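Local coordinates for nascent polypeptide-associated complex protein (PDB 1TR8), which probably contacts nascent chains as they emerge from the ribosome, acting as a homodimer that also binds ribosomal RNA, at residues I69-V72 and M73-G77; S79-D82 and A83-L87. One frame throughout, in Å; residues are numbered along the deposited sequence.

Contact 1. Residues I69-V72 and M73-G77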
loop_
_atom_site.group_PDB
_atom_site.type_symbol
_atom_site.label_atom_id
_atom_site.label_comp_id
_atom_site.label_asym_id
_atom_site.label_seq_id
_atom_site.Cartn_x
_atom_site.Cartn_y
_atom_site.Cartn_z
ATOM N N ILE A 69 13.632 27.590 -7.547
ATOM C CA ILE A 69 13.182 28.059 -6.229
ATOM C C ILE A 69 13.456 29.544 -6.081
ATOM O O ILE A 69 12.563 30.290 -5.733
ATOM C CB ILE A 69 13.868 27.274 -5.097
ATOM C CG1 ILE A 69 13.467 25.801 -5.177
ATOM C CG2 ILE A 69 13.478 27.825 -3.720
ATOM C CD1 ILE A 69 14.276 24.909 -4.269
ATOM N N GLU A 70 14.677 29.958 -6.399
ATOM C CA GLU A 70 15.090 31.368 -6.346
ATOM C C GLU A 70 14.187 32.263 -7.186
ATOM O O GLU A 70 13.716 33.288 -6.711
ATOM C CB GLU A 70 16.533 31.520 -6.831
ATOM C CG GLU A 70 17.556 31.111 -5.790
ATOM C CD GLU A 70 18.966 31.041 -6.349
ATOM O OE1 GLU A 70 19.253 31.687 -7.398
ATOM O OE2 GLU A 70 19.796 30.334 -5.727
ATOM N N LEU A 71 13.934 31.849 -8.420
ATOM C CA LEU A 71 13.100 32.620 -9.355
ATOM C C LEU A 71 11.685 32.835 -8.814
ATOM O O LEU A 71 11.149 33.949 -8.815
ATOM C CB LEU A 71 13.033 31.908 -10.707
ATOM C CG LEU A 71 12.653 32.746 -11.931
ATOM C CD1 LEU A 71 13.374 32.224 -13.149
ATOM C CD2 LEU A 71 11.178 32.739 -12.193
ATOM N N VAL A 72 11.111 31.767 -8.273
ATOM C CA VAL A 72 9.765 31.846 -7.715
ATOM C C VAL A 72 9.720 32.746 -6.467
ATOM O O VAL A 72 8.794 33.526 -6.293
ATOM C CB VAL A 72 9.206 30.440 -7.367
ATOM C CG1 VAL A 72 7.819 30.553 -6.749
ATOM C CG2 VAL A 72 9.156 29.559 -8.590
HETATM N N MSE A 73 10.720 32.634 -5.606
HETATM C CA MSE A 73 10.799 33.468 -4.414
HETATM C C MSE A 73 10.891 34.950 -4.789
HETATM O O MSE A 73 10.224 35.793 -4.192
HETATM C CB MSE A 73 12.037 33.087 -3.602
HETATM C CG MSE A 73 11.987 31.712 -2.990
HETATM SE SE MSE A 73 13.631 31.317 -2.003
HETATM C CE MSE A 73 14.828 31.220 -3.336
ATOM N N ASN A 74 11.772 35.264 -5.733
ATOM C CA ASN A 74 12.077 36.648 -6.065
ATOM C C ASN A 74 10.952 37.305 -6.861
ATOM O O ASN A 74 10.793 38.517 -6.842
ATOM C CB ASN A 74 13.428 36.748 -6.795
ATOM C CG ASN A 74 14.631 36.568 -5.845
ATOM O OD1 ASN A 74 14.473 36.261 -4.660
ATOM N ND2 ASN A 74 15.829 36.775 -6.364
ATOM N N GLN A 75 10.177 36.481 -7.551
ATOM C CA GLN A 75 9.084 36.942 -8.395
ATOM C C GLN A 75 7.788 37.057 -7.611
ATOM O O GLN A 75 6.908 37.817 -7.984
ATOM C CB GLN A 75 8.836 35.974 -9.560
ATOM C CG GLN A 75 9.598 36.303 -10.844
ATOM C CD GLN A 75 9.637 37.793 -11.148
ATOM O OE1 GLN A 75 8.598 38.431 -11.375
ATOM N NE2 GLN A 75 10.838 38.349 -11.152
ATOM N N THR A 76 7.646 36.278 -6.553
ATOM C CA THR A 76 6.414 36.325 -5.766
ATOM C C THR A 76 6.619 36.827 -4.342
ATOM O O THR A 76 5.649 37.053 -3.631
ATOM C CB THR A 76 5.716 34.942 -5.760
ATOM O OG1 THR A 76 6.419 34.020 -4.916
ATOM C CG2 THR A 76 5.748 34.321 -7.140
ATOM N N GLY A 77 7.874 36.982 -3.922
ATOM C CA GLY A 77 8.180 37.287 -2.526
ATOM C C GLY A 77 7.884 36.150 -1.551
ATOM O O GLY A 77 7.709 36.381 -0.348
#
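Met73, present as selenomethionine, runs back along helix 66-76 over the turn that begins at Ile69. Its CB lies 3.5 Å from Glu70 O, and CG, anti to its own carbonyl carbon (chi1 -67°), comes to 3.1 Å from Ile69 O, the carbonyl that also accepts the Met73 backbone N-H. SE then reaches Ile69 CG2 at 3.9 Å, and the apolar contact rests on this pair. At chi3 the chain bends, and CE is modelled near Ile69 CG2 and beside Glu70, but it comes too close to the Glu70 backbone, so its placement is doubtful. Beyond this turn, Arg80 of helix 80-89 also touches the Met73 side chain.

At the C-terminal end the chemistry turns polar. Val72 O accepts twice from Thr76, from N at 3.0 Å and from OG1 at 2.8 Å, the two donors approaching from opposite faces of the carbonyl plane. OG1 also makes a weak hydrogen bond with Ala78 N, just past the helix end. A valine in place of Thr76 would probably cost Val72 O its hydroxyl donor, leaving the bent backbone N-H (139°) to hold the last turn without that second bond. Gly77 follows with positive phi, which favours glycine and takes the chain out of the helix. The contact thus pairs an apolar flank facing the next helix with a hydroxyl that adds a second bond to a carbonyl already held by the backbone.

Contact 2. Residues S79-D82 and A83-L87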
loop_
_atom_site.group_PDB
_atom_site.type_symbol
_atom_site.label_atom_id
_atom_site.label_comp_id
_atom_site.label_asym_id
_atom_site.label_seq_id
_atom_site.Cartn_x
_atom_site.Cartn_y
_atom_site.Cartn_z
ATOM N N SER A 79 8.480 32.680 0.728
ATOM C CA SER A 79 9.533 32.068 1.507
ATOM C C SER A 79 10.074 30.895 0.729
ATOM O O SER A 79 9.431 30.420 -0.203
ATOM C CB SER A 79 8.997 31.550 2.843
ATOM O OG SER A 79 7.999 30.568 2.629
ATOM N N ARG A 80 11.234 30.405 1.158
ATOM C CA ARG A 80 11.867 29.287 0.509
ATOM C C ARG A 80 10.932 28.110 0.618
ATOM O O ARG A 80 10.782 27.348 -0.327
ATOM C CB ARG A 80 13.187 28.969 1.195
ATOM C CG ARG A 80 13.967 27.876 0.526
ATOM C CD ARG A 80 15.438 27.921 0.857
ATOM N NE ARG A 80 16.159 28.858 0.001
ATOM C CZ ARG A 80 16.764 28.513 -1.133
ATOM N NH1 ARG A 80 16.708 27.252 -1.564
ATOM N NH2 ARG A 80 17.390 29.438 -1.860
ATOM N N GLU A 81 10.371 27.954 1.813
ATOM C CA GLU A 81 9.396 26.928 2.154
ATOM C C GLU A 81 8.184 26.875 1.214
ATOM O O GLU A 81 7.879 25.838 0.628
ATOM C CB GLU A 81 8.918 27.186 3.591
ATOM C CG GLU A 81 7.869 26.214 4.080
ATOM C CD GLU A 81 7.497 26.423 5.533
ATOM O OE1 GLU A 81 7.475 27.595 5.996
ATOM O OE2 GLU A 81 7.235 25.401 6.208
ATOM N N ASP A 82 7.482 27.989 1.074
ATOM C CA ASP A 82 6.328 28.038 0.172
ATOM C C ASP A 82 6.692 27.886 -1.292
ATOM O O ASP A 82 5.948 27.296 -2.061
ATOM C CB ASP A 82 5.566 29.351 0.355
ATOM C CG ASP A 82 5.028 29.517 1.745
ATOM O OD1 ASP A 82 4.895 28.503 2.470
ATOM O OD2 ASP A 82 4.731 30.633 2.209
ATOM N N ALA A 83 7.805 28.470 -1.714
ATOM C CA ALA A 83 8.207 28.364 -3.119
ATOM C C ALA A 83 8.485 26.905 -3.432
ATOM O O ALA A 83 8.078 26.369 -4.457
ATOM C CB ALA A 83 9.437 29.244 -3.412
ATOM N N THR A 84 9.136 26.241 -2.489
ATOM C CA THR A 84 9.516 24.851 -2.675
ATOM C C THR A 84 8.267 23.973 -2.715
ATOM O O THR A 84 8.082 23.152 -3.607
ATOM C CB THR A 84 10.492 24.473 -1.537
ATOM O OG1 THR A 84 11.708 25.215 -1.709
ATOM C CG2 THR A 84 10.924 23.039 -1.620
ATOM N N ARG A 85 7.350 24.215 -1.798
ATOM C CA ARG A 85 6.069 23.501 -1.808
ATOM C C ARG A 85 5.214 23.790 -3.054
ATOM O O ARG A 85 4.682 22.893 -3.685
ATOM C CB ARG A 85 5.277 23.827 -0.544
ATOM C CG ARG A 85 3.908 23.142 -0.503
ATOM C CD ARG A 85 3.148 23.320 0.824
ATOM N NE ARG A 85 3.264 24.686 1.334
ATOM C CZ ARG A 85 3.724 25.011 2.538
ATOM N NH1 ARG A 85 4.111 24.078 3.393
ATOM N NH2 ARG A 85 3.787 26.286 2.892
ATOM N N ALA A 86 5.133 25.043 -3.463
ATOM C CA ALA A 86 4.468 25.380 -4.718
ATOM C C ALA A 86 4.977 24.575 -5.913
ATOM O O ALA A 86 4.192 24.095 -6.734
ATOM C CB ALA A 86 4.620 26.858 -5.008
ATOM N N LEU A 87 6.293 24.492 -6.046
ATOM C CA LEU A 87 6.930 23.807 -7.183
ATOM C C LEU A 87 6.722 22.297 -7.107
ATOM O O LEU A 87 6.578 21.631 -8.122
ATOM C CB LEU A 87 8.425 24.132 -7.210
ATOM C CG LEU A 87 8.850 25.399 -7.949
ATOM C CD1 LEU A 87 10.229 25.872 -7.471
ATOM C CD2 LEU A 87 8.872 25.176 -9.450
#
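Asp82 CG stands anti to its carbonyl carbon and Arg85 CG anti to its backbone N, and a bend at Arg85 chi3 (42°) lays the two side chains alongside each other, pointing the same way. The bend returns the guanidinium to the preceding turn, where Asp82 OD1 lies at its edge, near its plane, 2.5 Å from Arg85 NH2. That distance is short for such a pair and may owe something to the model. The salt bridge uses one oxygen and one nitrogen, and the carboxylate and guanidinium planes are 42° apart, so it is a single-point contact and not a flat two-pronged pair. Glu81 adds a second acidic group nearby, with OE2 4.4 Å from Arg85 NH1, beyond salt-bridge range but probably still a favourable electrostatic neighbour.

The same residues form the first turns of helix 80-89, the middle helix of the three-helix UBA domain. Ser79 is its N-cap: OG accepts the Asp82 N-H at 3.1 Å in a nearly straight bond (172°), while Ser79 O receives Ala83 N. One residue further on, Arg80 O is gripped twice by Thr84, by OG1 at 2.7 Å and by the backbone N at 2.9 Å, from opposite faces of the carbonyl plane. The guanidinium of Arg80 is engaged away from this turn, in a salt bridge from NH1 to Glu66. Ala83 sets its CB 3.4 Å from Ser79 O; further along the helix, Leu87 packs on Ala97 of helix 94-100, while Ala86 touches Leu101 and Arg100.

Overall arrangement
From the N terminus the chain first builds the beta strands, then enters the UBA domain, where both contacts lie. Contact 1 comes first, spanning the later turns of helix 66-76 and its exit at Gly77; contact 2 opens just beyond, at the start of helix 80-89. They stand in series, neither enclosing nor crossing the other, and each closes only helical turns. Their centres are 9 Å apart, and direct packing joins them: Met73 CG lies 3.6 Å from Ala83 CB, and Ile69 CD1 3.6 Å from Thr84 OG1. Leu94 of helix 94-100 touches both, through Leu71 and Val72 on one side and Leu87 on the other, completing the three-helix bundle.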